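Local coordinates for organophosphorus hydrolase (Pseudomonas pseudoalcaligenes, PDB 4LE6), which is a dinuclear zinc enzyme of the metallo-beta-lactamase superfamily that probably hydrolyses organophosphate triesters such as aryl dialkyl phosphates, at residues Gly36-Ala41 with Pro296-Gly301; Gln71-Arg76 with His252-Ala257; Asp98-Ile103 with Glu130-Val135. All coordinates share one frame; numbering follows the deposited sequence.

Contact 1 of 3, residues Gly36-Ala41 with Pro296-Gly301; sequences GYYRMA and PFPGLG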
ATOM      1  N   GLY A  36      -2.055  11.317   3.828  1.00 18.18           N
ATOM      2  CA  GLY A  36      -2.705  10.061   4.153  1.00 19.49           C
ATOM      3  C   GLY A  36      -4.131  10.015   3.623  1.00 19.02           C
ATOM      4  O   GLY A  36      -5.098   9.882   4.382  1.00 18.14           O
ATOM      5  N   TYR A  37      -4.267  10.121   2.310  1.00 17.77           N
ATOM      6  CA  TYR A  37      -5.524   9.799   1.667  1.00 18.25           C
ATOM      7  C   TYR A  37      -5.315   8.929   0.456  1.00 20.36           C
ATOM      8  O   TYR A  37      -4.252   8.963  -0.181  1.00 18.79           O
ATOM      9  CB  TYR A  37      -6.340  11.051   1.306  1.00 17.58           C
ATOM     10  CG  TYR A  37      -5.786  11.910   0.186  1.00 20.18           C
ATOM     11  CD1 TYR A  37      -4.895  12.941   0.452  1.00 21.89           C
ATOM     12  CD2 TYR A  37      -6.190  11.719  -1.129  1.00 19.55           C
ATOM     13  CE1 TYR A  37      -4.408  13.740  -0.558  1.00 20.41           C
ATOM     14  CE2 TYR A  37      -5.705  12.512  -2.148  1.00 18.83           C
ATOM     15  CZ  TYR A  37      -4.809  13.510  -1.861  1.00 19.68           C
ATOM     16  OH  TYR A  37      -4.325  14.304  -2.876  1.00 21.17           O
ATOM     17  N   TYR A  38      -6.330   8.130   0.155  1.00 20.59           N
ATOM     18  CA  TYR A  38      -6.264   7.246  -1.002  1.00 19.38           C
ATOM     19  C   TYR A  38      -7.632   7.089  -1.662  1.00 18.83           C
ATOM     20  O   TYR A  38      -8.598   6.751  -0.988  1.00 17.98           O
ATOM     21  CB  TYR A  38      -5.742   5.858  -0.596  1.00 19.91           C
ATOM     22  CG  TYR A  38      -5.628   4.941  -1.776  1.00 19.67           C
ATOM     23  CD1 TYR A  38      -4.567   5.062  -2.653  1.00 22.37           C
ATOM     24  CD2 TYR A  38      -6.597   3.975  -2.047  1.00 17.85           C
ATOM     25  CE1 TYR A  38      -4.454   4.251  -3.756  1.00 22.13           C
ATOM     26  CE2 TYR A  38      -6.486   3.152  -3.163  1.00 17.32           C
ATOM     27  CZ  TYR A  38      -5.398   3.302  -4.014  1.00 20.30           C
ATOM     28  OH  TYR A  38      -5.209   2.522  -5.145  1.00 21.28           O
ATOM     29  N   ARG A  39      -7.695   7.302  -2.980  1.00 18.70           N
ATOM     30  CA  ARG A  39      -8.956   7.259  -3.721  1.00 17.86           C
ATOM     31  C   ARG A  39      -9.211   5.901  -4.386  1.00 20.21           C
ATOM     32  O   ARG A  39      -8.306   5.320  -4.988  1.00 22.45           O
ATOM     33  CB  ARG A  39      -8.946   8.325  -4.807  1.00 20.44           C
ATOM     34  CG  ARG A  39     -10.324   8.848  -5.167  1.00 19.43           C
ATOM     35  CD  ARG A  39     -10.716  10.001  -4.266  1.00 23.92           C
ATOM     36  NE  ARG A  39      -9.888  11.170  -4.524  1.00 24.34           N
ATOM     37  CZ  ARG A  39      -9.805  12.228  -3.726  1.00 22.90           C
ATOM     38  NH1 ARG A  39      -9.029  13.244  -4.066  1.00 20.00           N
ATOM     39  NH2 ARG A  39     -10.493  12.280  -2.593  1.00 22.94           N
ATOM     40  N   MET A  40     -10.445   5.414  -4.289  1.00 21.94           N
ATOM     41  CA  MET A  40     -10.852   4.204  -4.991  1.00 20.81           C
ATOM     42  C   MET A  40     -12.279   4.326  -5.504  1.00 22.12           C
ATOM     43  O   MET A  40     -13.173   4.802  -4.799  1.00 23.08           O
ATOM     44  CB  MET A  40     -10.765   2.990  -4.067  1.00 21.72           C
ATOM     45  CG  MET A  40     -10.856   1.665  -4.801  1.00 28.00           C
ATOM     46  SD  MET A  40     -10.949   0.251  -3.673  1.00 29.68           S
ATOM     47  CE  MET A  40     -12.664   0.319  -3.133  1.00 21.00           C
ATOM     48  N   ALA A  41     -12.512   3.849  -6.716  1.00 25.04           N
ATOM     49  CA  ALA A  41     -13.865   3.826  -7.244  1.00 25.82           C
ATOM     50  C   ALA A  41     -14.579   2.595  -6.704  1.00 25.63           C
ATOM     51  O   ALA A  41     -13.984   1.539  -6.543  1.00 25.52           O
ATOM     52  CB  ALA A  41     -13.847   3.802  -8.761  1.00 26.66           C
ATOM     53  N   PRO A 296      -3.535  -2.011   7.661  1.00 17.63           N
ATOM     54  CA  PRO A 296      -2.514  -1.095   7.138  1.00 18.25           C
ATOM     55  C   PRO A 296      -3.114  -0.164   6.099  1.00 17.98           C
ATOM     56  O   PRO A 296      -3.832  -0.612   5.207  1.00 18.28           O
ATOM     57  CB  PRO A 296      -1.479  -2.037   6.537  1.00 17.88           C
ATOM     58  CG  PRO A 296      -1.661  -3.326   7.283  1.00 19.67           C
ATOM     59  CD  PRO A 296      -3.137  -3.416   7.480  1.00 18.83           C
ATOM     60  N   PHE A 297      -2.892   1.131   6.279  1.00 20.80           N
ATOM     61  CA  PHE A 297      -3.545   2.147   5.463  1.00 22.06           C
ATOM     62  C   PHE A 297      -3.175   1.906   4.007  1.00 20.81           C
ATOM     63  O   PHE A 297      -2.017   1.568   3.729  1.00 20.05           O
ATOM     64  CB  PHE A 297      -3.060   3.537   5.901  1.00 20.94           C
ATOM     65  CG  PHE A 297      -3.608   4.628   5.075  1.00 19.79           C
ATOM     66  CD1 PHE A 297      -4.859   5.147   5.350  1.00 17.53           C
ATOM     67  CD2 PHE A 297      -2.901   5.112   3.984  1.00 21.30           C
ATOM     68  CE1 PHE A 297      -5.403   6.137   4.556  1.00 17.45           C
ATOM     69  CE2 PHE A 297      -3.440   6.102   3.191  1.00 20.75           C
ATOM     70  CZ  PHE A 297      -4.698   6.613   3.481  1.00 16.49           C
ATOM     71  N   PRO A 298      -4.112   2.127   3.068  1.00 16.72           N
ATOM     72  CA  PRO A 298      -5.476   2.666   3.139  1.00 17.44           C
ATOM     73  C   PRO A 298      -6.530   1.724   3.743  1.00 20.30           C
ATOM     74  O   PRO A 298      -7.688   2.103   3.873  1.00 19.46           O
ATOM     75  CB  PRO A 298      -5.808   2.961   1.671  1.00 16.15           C
ATOM     76  CG  PRO A 298      -5.006   2.009   0.909  1.00 16.32           C
ATOM     77  CD  PRO A 298      -3.718   1.848   1.674  1.00 16.37           C
ATOM     78  N   GLY A 299      -6.140   0.514   4.102  1.00 18.10           N
ATOM     79  CA  GLY A 299      -7.057  -0.399   4.762  1.00 19.11           C
ATOM     80  C   GLY A 299      -8.083  -1.007   3.826  1.00 21.26           C
ATOM     81  O   GLY A 299      -9.096  -1.552   4.270  1.00 22.31           O
ATOM     82  N   LEU A 300      -7.815  -0.918   2.528  1.00 21.41           N
ATOM     83  CA  LEU A 300      -8.733  -1.400   1.498  1.00 19.38           C
ATOM     84  C   LEU A 300      -8.217  -2.692   0.873  1.00 21.35           C
ATOM     85  O   LEU A 300      -7.031  -2.815   0.591  1.00 19.59           O
ATOM     86  CB  LEU A 300      -8.891  -0.356   0.408  1.00 20.80           C
ATOM     87  CG  LEU A 300      -9.613   0.912   0.842  1.00 22.54           C
ATOM     88  CD1 LEU A 300      -9.405   2.006  -0.197  1.00 21.35           C
ATOM     89  CD2 LEU A 300     -11.092   0.612   1.041  1.00 25.61           C
ATOM     90  N   GLY A 301      -9.105  -3.653   0.641  1.00 19.18           N
ATOM     91  CA  GLY A 301      -8.689  -4.902   0.048  1.00 19.73           C
ATOM     92  C   GLY A 301      -9.753  -5.966   0.147  1.00 21.76           C
ATOM     93  O   GLY A 301     -10.910  -5.653   0.396  1.00 23.70           O
TER
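In the alpha-beta/beta-alpha sandwich of this metallo-beta-lactamase fold, an edge strand of one sheet, 37-42, faces the start of strand 300-305 of the other; Tyr38 meets Phe297, Pro298 and Leu300, and Met40 meets Leu300. No hydrogen bond crosses; the packing is mostly apolar, with the Phe297 tip against the backbone. Tyr38 has CG anti to its backbone N (chi1 -178°), which swings the near side of the ring against the proline at a slant: CB lies 3.7 Å from Pro298 CB, and CD2 is 3.9 Å from Pro298 CG. Leu300 CD1 comes in at the edge of the same ring, near its plane, 3.9 Å from Tyr38 CD2. The phenol oxygen is held by the backbone N of Ser318. A cis peptide bond joins Phe297 to Pro298, and Pro298 CB sits over the centre of the Phe297 ring, 4.1 Å above its plane. The far tip of that ring reaches the backbone of Gly36, with Phe297 CZ 3.4 Å from Gly36 O. Tyr51 packs edge-to-face with Phe297, and Phe317 of the second subunit also meets this ring. Two residues beyond Tyr38, on the same side, Met40 SD lies 4.2 Å from Leu300 CD1.

Contact 2 of 3, residues Gln71-Arg76 with His252-Ala257; sequences QSLLAR and HAVQFA
Leu73, on helix 67-76, meets the short, loosely formed helical turn 252-255 and the residues after it through its CB and both methyls. Its CB rests 3.7 Å from the carbonyl oxygen Ala253 O. Beyond CG, which stands anti to the carbonyl carbon (chi1 -72°), the two methyls part: CD1 touches Val254 CG1 at 4.1 Å, while CD2 reaches past Ala253 O to Ala257 CB at 4.2 Å. The Leu73 and Val254 side chains cross at about a right angle. Leu74 adds a second apolar point, its CD2 lying 4.1 Å from Val254 CG2 and close to Ala253 CB as well, so the two branches of Val254 are shared between successive leucines. No direct hydrogen bond spans the segments. A single water links them instead, donating to Leu73 O and, at 2.7 Å, to Ala253 O, and accepting from Arg76 NH1 at 2.9 Å in the guanidinium plane. It thus bridges two backbone carbonyls, one from each segment. Leu73 also touches Ile65. Gln255 and Phe256 pack on helix 269-286, so the turn lies between that helix and helix 67-76, with Trp312 of strand 310-314 against the Phe256 ring.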
ATOM      1  N   GLN A  71       4.735 -14.369  17.992  1.00 32.80           N
ATOM      2  CA  GLN A  71       5.963 -13.785  17.446  1.00 40.18           C
ATOM      3  C   GLN A  71       6.283 -14.306  16.051  1.00 38.07           C
ATOM      4  O   GLN A  71       6.756 -13.552  15.196  1.00 32.26           O
ATOM      5  CB  GLN A  71       7.158 -14.043  18.371  1.00 43.32           C
ATOM      6  CG  GLN A  71       7.103 -13.252  19.672  1.00 48.07           C
ATOM      7  CD  GLN A  71       7.051 -11.749  19.439  1.00 52.22           C
ATOM      8  OE1 GLN A  71       7.704 -11.227  18.533  1.00 57.82           O
ATOM      9  NE2 GLN A  71       6.267 -11.048  20.251  1.00 48.93           N
ATOM     10  N   SER A  72       6.074 -15.604  15.837  1.00 35.50           N
ATOM     11  CA  SER A  72       6.235 -16.175  14.498  1.00 33.17           C
ATOM     12  C   SER A  72       5.296 -15.495  13.502  1.00 28.96           C
ATOM     13  O   SER A  72       5.717 -15.095  12.409  1.00 28.59           O
ATOM     14  CB  SER A  72       5.968 -17.677  14.516  1.00 35.19           C
ATOM     15  OG  SER A  72       6.929 -18.338  15.322  1.00 49.99           O
ATOM     16  N   LEU A  73       4.026 -15.365  13.870  1.00 28.61           N
ATOM     17  CA  LEU A  73       3.080 -14.675  12.984  1.00 28.11           C
ATOM     18  C   LEU A  73       3.492 -13.233  12.683  1.00 29.55           C
ATOM     19  O   LEU A  73       3.356 -12.756  11.548  1.00 28.24           O
ATOM     20  CB  LEU A  73       1.682 -14.693  13.578  1.00 28.05           C
ATOM     21  CG  LEU A  73       0.998 -16.065  13.536  1.00 32.97           C
ATOM     22  CD1 LEU A  73      -0.202 -16.044  14.465  1.00 33.59           C
ATOM     23  CD2 LEU A  73       0.575 -16.415  12.116  1.00 32.65           C
ATOM     24  N   LEU A  74       3.966 -12.520  13.696  1.00 32.81           N
ATOM     25  CA  LEU A  74       4.441 -11.154  13.470  1.00 30.87           C
ATOM     26  C   LEU A  74       5.682 -11.102  12.577  1.00 28.10           C
ATOM     27  O   LEU A  74       5.761 -10.282  11.666  1.00 26.51           O
ATOM     28  CB  LEU A  74       4.736 -10.479  14.806  1.00 29.59           C
ATOM     29  CG  LEU A  74       3.499 -10.249  15.669  1.00 27.84           C
ATOM     30  CD1 LEU A  74       3.922  -9.734  17.038  1.00 29.43           C
ATOM     31  CD2 LEU A  74       2.523  -9.275  15.013  1.00 27.84           C
ATOM     32  N   ALA A  75       6.654 -11.970  12.846  1.00 26.95           N
ATOM     33  CA  ALA A  75       7.872 -12.015  12.052  1.00 29.03           C
ATOM     34  C   ALA A  75       7.568 -12.373  10.593  1.00 30.64           C
ATOM     35  O   ALA A  75       8.166 -11.823   9.673  1.00 29.58           O
ATOM     36  CB  ALA A  75       8.862 -13.013  12.652  1.00 30.64           C
ATOM     37  N   ARG A  76       6.637 -13.299  10.391  1.00 29.35           N
ATOM     38  CA  ARG A  76       6.191 -13.669   9.051  1.00 28.51           C
ATOM     39  C   ARG A  76       5.751 -12.474   8.190  1.00 25.28           C
ATOM     40  O   ARG A  76       5.921 -12.463   6.969  1.00 25.80           O
ATOM     41  CB  ARG A  76       5.016 -14.633   9.211  1.00 34.24           C
ATOM     42  CG  ARG A  76       4.378 -15.086   7.935  1.00 35.36           C
ATOM     43  CD  ARG A  76       3.459 -16.294   8.198  1.00 38.66           C
ATOM     44  NE  ARG A  76       2.757 -16.657   6.980  1.00 34.21           N
ATOM     45  CZ  ARG A  76       1.654 -16.051   6.549  1.00 38.52           C
ATOM     46  NH1 ARG A  76       1.102 -15.073   7.258  1.00 34.60           N
ATOM     47  NH2 ARG A  76       1.096 -16.437   5.410  1.00 46.47           N
ATOM     48  N   HIS A 252      -3.672  -7.480  11.453  1.00 23.29           N
ATOM     49  CA  HIS A 252      -3.834  -8.208  10.201  1.00 24.37           C
ATOM     50  C   HIS A 252      -2.873  -9.400  10.125  1.00 26.24           C
ATOM     51  O   HIS A 252      -3.137 -10.367   9.411  1.00 26.63           O
ATOM     52  CB  HIS A 252      -3.557  -7.285   9.022  1.00 26.11           C
ATOM     53  CG  HIS A 252      -2.105  -6.981   8.850  1.00 26.42           C
ATOM     54  ND1 HIS A 252      -1.448  -6.055   9.630  1.00 30.76           N
ATOM     55  CD2 HIS A 252      -1.171  -7.514   8.031  1.00 25.22           C
ATOM     56  CE1 HIS A 252      -0.174  -6.013   9.281  1.00 31.51           C
ATOM     57  NE2 HIS A 252       0.021  -6.891   8.313  1.00 32.01           N
ATOM     58  N   ALA A 253      -1.769  -9.339  10.861  1.00 28.68           N
ATOM     59  CA  ALA A 253      -0.749 -10.380  10.758  1.00 28.73           C
ATOM     60  C   ALA A 253      -1.113 -11.596  11.573  1.00 27.06           C
ATOM     61  O   ALA A 253      -0.529 -12.652  11.380  1.00 26.33           O
ATOM     62  CB  ALA A 253       0.614  -9.866  11.195  1.00 27.52           C
ATOM     63  N   VAL A 254      -2.085 -11.455  12.472  1.00 29.76           N
ATOM     64  CA  VAL A 254      -2.429 -12.533  13.401  1.00 30.34           C
ATOM     65  C   VAL A 254      -3.855 -13.029  13.209  1.00 29.63           C
ATOM     66  O   VAL A 254      -4.084 -14.235  13.188  1.00 26.88           O
ATOM     67  CB  VAL A 254      -2.269 -12.073  14.864  1.00 25.98           C
ATOM     68  CG1 VAL A 254      -2.732 -13.140  15.848  1.00 26.69           C
ATOM     69  CG2 VAL A 254      -0.842 -11.685  15.149  1.00 25.68           C
ATOM     70  N   GLN A 255      -4.806 -12.103  13.080  1.00 24.81           N
ATOM     71  CA  GLN A 255      -6.218 -12.434  13.236  1.00 28.62           C
ATOM     72  C   GLN A 255      -6.933 -12.841  11.945  1.00 28.19           C
ATOM     73  O   GLN A 255      -8.068 -13.299  11.995  1.00 25.65           O
ATOM     74  CB  GLN A 255      -6.961 -11.268  13.894  1.00 28.77           C
ATOM     75  CG  GLN A 255      -6.533 -11.006  15.344  1.00 27.84           C
ATOM     76  CD  GLN A 255      -7.277  -9.836  15.961  1.00 27.48           C
ATOM     77  OE1 GLN A 255      -7.057  -8.691  15.586  1.00 27.16           O
ATOM     78  NE2 GLN A 255      -8.178 -10.121  16.887  1.00 26.37           N
ATOM     79  N   PHE A 256      -6.299 -12.650  10.791  1.00 25.79           N
ATOM     80  CA  PHE A 256      -6.778 -13.304   9.581  1.00 25.47           C
ATOM     81  C   PHE A 256      -6.391 -14.770   9.659  1.00 27.50           C
ATOM     82  O   PHE A 256      -7.252 -15.655   9.555  1.00 26.83           O
ATOM     83  CB  PHE A 256      -6.204 -12.648   8.332  1.00 24.50           C
ATOM     84  CG  PHE A 256      -6.886 -11.352   7.962  1.00 22.81           C
ATOM     85  CD1 PHE A 256      -8.097 -11.360   7.296  1.00 21.49           C
ATOM     86  CD2 PHE A 256      -6.304 -10.130   8.262  1.00 21.01           C
ATOM     87  CE1 PHE A 256      -8.724 -10.162   6.937  1.00 21.39           C
ATOM     88  CE2 PHE A 256      -6.925  -8.936   7.910  1.00 22.87           C
ATOM     89  CZ  PHE A 256      -8.136  -8.952   7.251  1.00 21.53           C
ATOM     90  N   ALA A 257      -5.107 -15.038   9.891  1.00 26.27           N
ATOM     91  CA  ALA A 257      -4.650 -16.426   9.999  1.00 26.49           C
ATOM     92  C   ALA A 257      -5.299 -17.157  11.186  1.00 27.74           C
ATOM     93  O   ALA A 257      -5.629 -18.341  11.093  1.00 27.96           O
ATOM     94  CB  ALA A 257      -3.141 -16.481  10.110  1.00 27.76           C
TER
HETATM   95  O   HOH W   1       1.382 -13.721   9.763  1.00 24.21           O

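Contact 3 of 3, residues Asp98-Ile103 with Glu130-Val135; sequences DNLVLI and EQVDTV
Val101 and Leu102 pair in parallel register with Thr134 and Val135, and the straight bond from Leu102 N to Thr134 O (2.9 Å, 172° at the hydrogen) ties the strands. Leu100 O accepts from Asp133 N at 3.2 Å and more weakly from Thr134 N. Ahead of the strand pair, the Asp133 carboxylate grips the 98-103 segment at two points. Its CG lies between the backbone N and carbonyl carbon (chi1 67°), bringing OD2 to Leu100 N at 2.7 Å, on the syn side but somewhat out of the carboxylate plane, and OD1 to Asn99 ND2 at 2.9 Å. Asn99 ND2 approaches OD1 from above that plane, and Thr134 OG1 donates to the same oxygen from the opposite face. The segments carry the two strands of a beta-alpha-beta unit, strands 100-103 and 134-136 with helix 118-124 between them in sequence. Val101 and Thr134 point side by side to one face of the sheet, with Val101 CG2 4.2 Å from Thr134 CB. On the other face Leu102 CB meets Val135 CG2; it also packs 3.9 Å from CG1 of Val132, which lies just ahead of the strand. Leu100 CD2 lies 3.7 Å from Gln131 CB, and Pro27 of the second subunit touches both residues.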
ATOM      1  N   ASP A  98     -25.473  10.968  -3.755  1.00 30.06           N
ATOM      2  CA  ASP A  98     -26.571  11.461  -2.933  1.00 28.66           C
ATOM      3  C   ASP A  98     -26.083  12.086  -1.636  1.00 23.50           C
ATOM      4  O   ASP A  98     -26.675  13.032  -1.141  1.00 22.63           O
ATOM      5  CB  ASP A  98     -27.550  10.331  -2.590  1.00 31.96           C
ATOM      6  CG  ASP A  98     -28.285   9.812  -3.801  1.00 38.79           C
ATOM      7  OD1 ASP A  98     -29.097  10.570  -4.366  1.00 40.22           O
ATOM      8  OD2 ASP A  98     -28.045   8.650  -4.193  1.00 41.98           O
ATOM      9  N   ASN A  99     -25.032  11.514  -1.068  1.00 21.56           N
ATOM     10  CA  ASN A  99     -24.499  11.957   0.210  1.00 24.06           C
ATOM     11  C   ASN A  99     -22.974  11.952   0.237  1.00 23.05           C
ATOM     12  O   ASN A  99     -22.323  11.139  -0.435  1.00 22.38           O
ATOM     13  CB  ASN A  99     -24.982  11.035   1.327  1.00 27.61           C
ATOM     14  CG  ASN A  99     -26.490  11.025   1.470  1.00 29.60           C
ATOM     15  OD1 ASN A  99     -27.180  10.189   0.874  1.00 28.37           O
ATOM     16  ND2 ASN A  99     -27.015  11.957   2.260  1.00 27.44           N
ATOM     17  N   LEU A 100     -22.405  12.838   1.045  1.00 21.46           N
ATOM     18  CA  LEU A 100     -21.002  12.716   1.416  1.00 21.66           C
ATOM     19  C   LEU A 100     -20.980  12.179   2.838  1.00 23.24           C
ATOM     20  O   LEU A 100     -21.437  12.840   3.776  1.00 23.95           O
ATOM     21  CB  LEU A 100     -20.260  14.047   1.309  1.00 22.52           C
ATOM     22  CG  LEU A 100     -18.749  13.956   1.556  1.00 24.35           C
ATOM     23  CD1 LEU A 100     -18.021  13.153   0.460  1.00 24.95           C
ATOM     24  CD2 LEU A 100     -18.161  15.339   1.660  1.00 23.27           C
ATOM     25  N   VAL A 101     -20.467  10.962   2.983  1.00 21.79           N
ATOM     26  CA  VAL A 101     -20.592  10.216   4.224  1.00 21.74           C
ATOM     27  C   VAL A 101     -19.226   9.894   4.790  1.00 21.24           C
ATOM     28  O   VAL A 101     -18.387   9.301   4.115  1.00 24.16           O
ATOM     29  CB  VAL A 101     -21.350   8.875   3.994  1.00 23.13           C
ATOM     30  CG1 VAL A 101     -21.522   8.122   5.311  1.00 22.28           C
ATOM     31  CG2 VAL A 101     -22.701   9.129   3.358  1.00 25.26           C
ATOM     32  N   LEU A 102     -19.014  10.245   6.049  1.00 18.43           N
ATOM     33  CA  LEU A 102     -17.765   9.915   6.713  1.00 20.01           C
ATOM     34  C   LEU A 102     -18.018   8.781   7.716  1.00 21.85           C
ATOM     35  O   LEU A 102     -18.924   8.883   8.538  1.00 24.65           O
ATOM     36  CB  LEU A 102     -17.218  11.165   7.410  1.00 20.09           C
ATOM     37  CG  LEU A 102     -15.953  10.961   8.236  1.00 20.73           C
ATOM     38  CD1 LEU A 102     -14.803  10.496   7.344  1.00 20.56           C
ATOM     39  CD2 LEU A 102     -15.598  12.250   8.981  1.00 22.64           C
ATOM     40  N   ILE A 103     -17.240   7.703   7.641  1.00 21.76           N
ATOM     41  CA  ILE A 103     -17.324   6.613   8.608  1.00 23.14           C
ATOM     42  C   ILE A 103     -16.096   6.661   9.522  1.00 21.24           C
ATOM     43  O   ILE A 103     -14.960   6.499   9.049  1.00 21.17           O
ATOM     44  CB  ILE A 103     -17.389   5.238   7.919  1.00 26.91           C
ATOM     45  CG1 ILE A 103     -18.506   5.211   6.869  1.00 27.50           C
ATOM     46  CG2 ILE A 103     -17.640   4.149   8.941  1.00 27.02           C
ATOM     47  CD1 ILE A 103     -18.074   5.604   5.468  1.00 26.43           C
ATOM     48  N   GLU A 130     -17.157  20.923   6.310  1.00 22.39           N
ATOM     49  CA  GLU A 130     -18.491  21.503   6.183  1.00 25.57           C
ATOM     50  C   GLU A 130     -19.350  20.769   5.154  1.00 25.78           C
ATOM     51  O   GLU A 130     -20.570  20.891   5.172  1.00 24.79           O
ATOM     52  CB  GLU A 130     -18.407  22.982   5.800  1.00 29.55           C
ATOM     53  CG  GLU A 130     -17.846  23.869   6.902  1.00 37.94           C
ATOM     54  CD  GLU A 130     -16.325  23.775   7.039  1.00 41.14           C
ATOM     55  OE1 GLU A 130     -15.641  23.228   6.134  1.00 32.93           O
ATOM     56  OE2 GLU A 130     -15.810  24.256   8.068  1.00 47.58           O
ATOM     57  N   GLN A 131     -18.716  20.012   4.260  1.00 22.70           N
ATOM     58  CA  GLN A 131     -19.445  19.283   3.211  1.00 22.86           C
ATOM     59  C   GLN A 131     -19.992  17.931   3.675  1.00 22.64           C
ATOM     60  O   GLN A 131     -20.835  17.325   3.005  1.00 21.74           O
ATOM     61  CB  GLN A 131     -18.540  19.051   1.992  1.00 23.53           C
ATOM     62  CG  GLN A 131     -18.097  20.335   1.275  1.00 27.10           C
ATOM     63  CD  GLN A 131     -17.082  20.058   0.164  1.00 28.25           C
ATOM     64  OE1 GLN A 131     -16.116  19.328   0.364  1.00 28.08           O
ATOM     65  NE2 GLN A 131     -17.329  20.597  -1.014  1.00 25.68           N
ATOM     66  N   VAL A 132     -19.497  17.429   4.794  1.00 22.73           N
ATOM     67  CA  VAL A 132     -19.911  16.113   5.240  1.00 22.79           C
ATOM     68  C   VAL A 132     -21.327  16.228   5.799  1.00 23.36           C
ATOM     69  O   VAL A 132     -21.547  16.977   6.746  1.00 25.83           O
ATOM     70  CB  VAL A 132     -18.938  15.574   6.293  1.00 21.54           C
ATOM     71  CG1 VAL A 132     -19.456  14.256   6.893  1.00 20.98           C
ATOM     72  CG2 VAL A 132     -17.567  15.379   5.671  1.00 23.12           C
ATOM     73  N   ASP A 133     -22.288  15.523   5.192  1.00 22.98           N
ATOM     74  CA  ASP A 133     -23.690  15.607   5.619  1.00 23.14           C
ATOM     75  C   ASP A 133     -24.089  14.459   6.553  1.00 23.07           C
ATOM     76  O   ASP A 133     -25.105  14.529   7.239  1.00 21.49           O
ATOM     77  CB  ASP A 133     -24.644  15.659   4.410  1.00 26.40           C
ATOM     78  CG  ASP A 133     -24.657  14.356   3.621  1.00 26.82           C
ATOM     79  OD1 ASP A 133     -25.272  13.374   4.084  1.00 27.49           O
ATOM     80  OD2 ASP A 133     -24.056  14.306   2.532  1.00 27.23           O
ATOM     81  N   THR A 134     -23.277  13.413   6.599  1.00 22.34           N
ATOM     82  CA  THR A 134     -23.528  12.283   7.480  1.00 23.79           C
ATOM     83  C   THR A 134     -22.211  11.751   8.037  1.00 21.76           C
ATOM     84  O   THR A 134     -21.235  11.620   7.295  1.00 20.78           O
ATOM     85  CB  THR A 134     -24.188  11.112   6.739  1.00 27.41           C
ATOM     86  OG1 THR A 134     -25.350  11.561   6.040  1.00 29.00           O
ATOM     87  CG2 THR A 134     -24.593  10.021   7.720  1.00 29.81           C
ATOM     88  N   VAL A 135     -22.194  11.460   9.337  1.00 20.43           N
ATOM     89  CA  VAL A 135     -21.089  10.738   9.961  1.00 23.70           C
ATOM     90  C   VAL A 135     -21.648   9.447  10.563  1.00 26.69           C
ATOM     91  O   VAL A 135     -22.596   9.500  11.342  1.00 27.63           O
ATOM     92  CB  VAL A 135     -20.404  11.563  11.066  1.00 26.22           C
ATOM     93  CG1 VAL A 135     -19.319  10.735  11.765  1.00 27.05           C
ATOM     94  CG2 VAL A 135     -19.786  12.839  10.486  1.00 24.43           C
TER

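In the fold
Contacts 1 and 3 both involve the sheet that runs from strand 37-42 to 161-163: contact 1 joins its first strand to the opposing sheet, and contact 3 pairs two strands further across, with centres 18 Å apart. Contact 2 packs helix 67-76 against the 252-255 turn; it touches contact 1 through Pro296 CG and His252 ND1, 3.6 Å apart, and its centre lies 35 Å from that of contact 3, on the opposite side of the chain's centre. None of the three supplies a zinc ligand, and each stands back from the site: the side chain of Phe297 is about 10 Å from that of His294, Ala253 about 12 Å from His294, and Val135 about 9 Å from His144. All three also reach the second subunit.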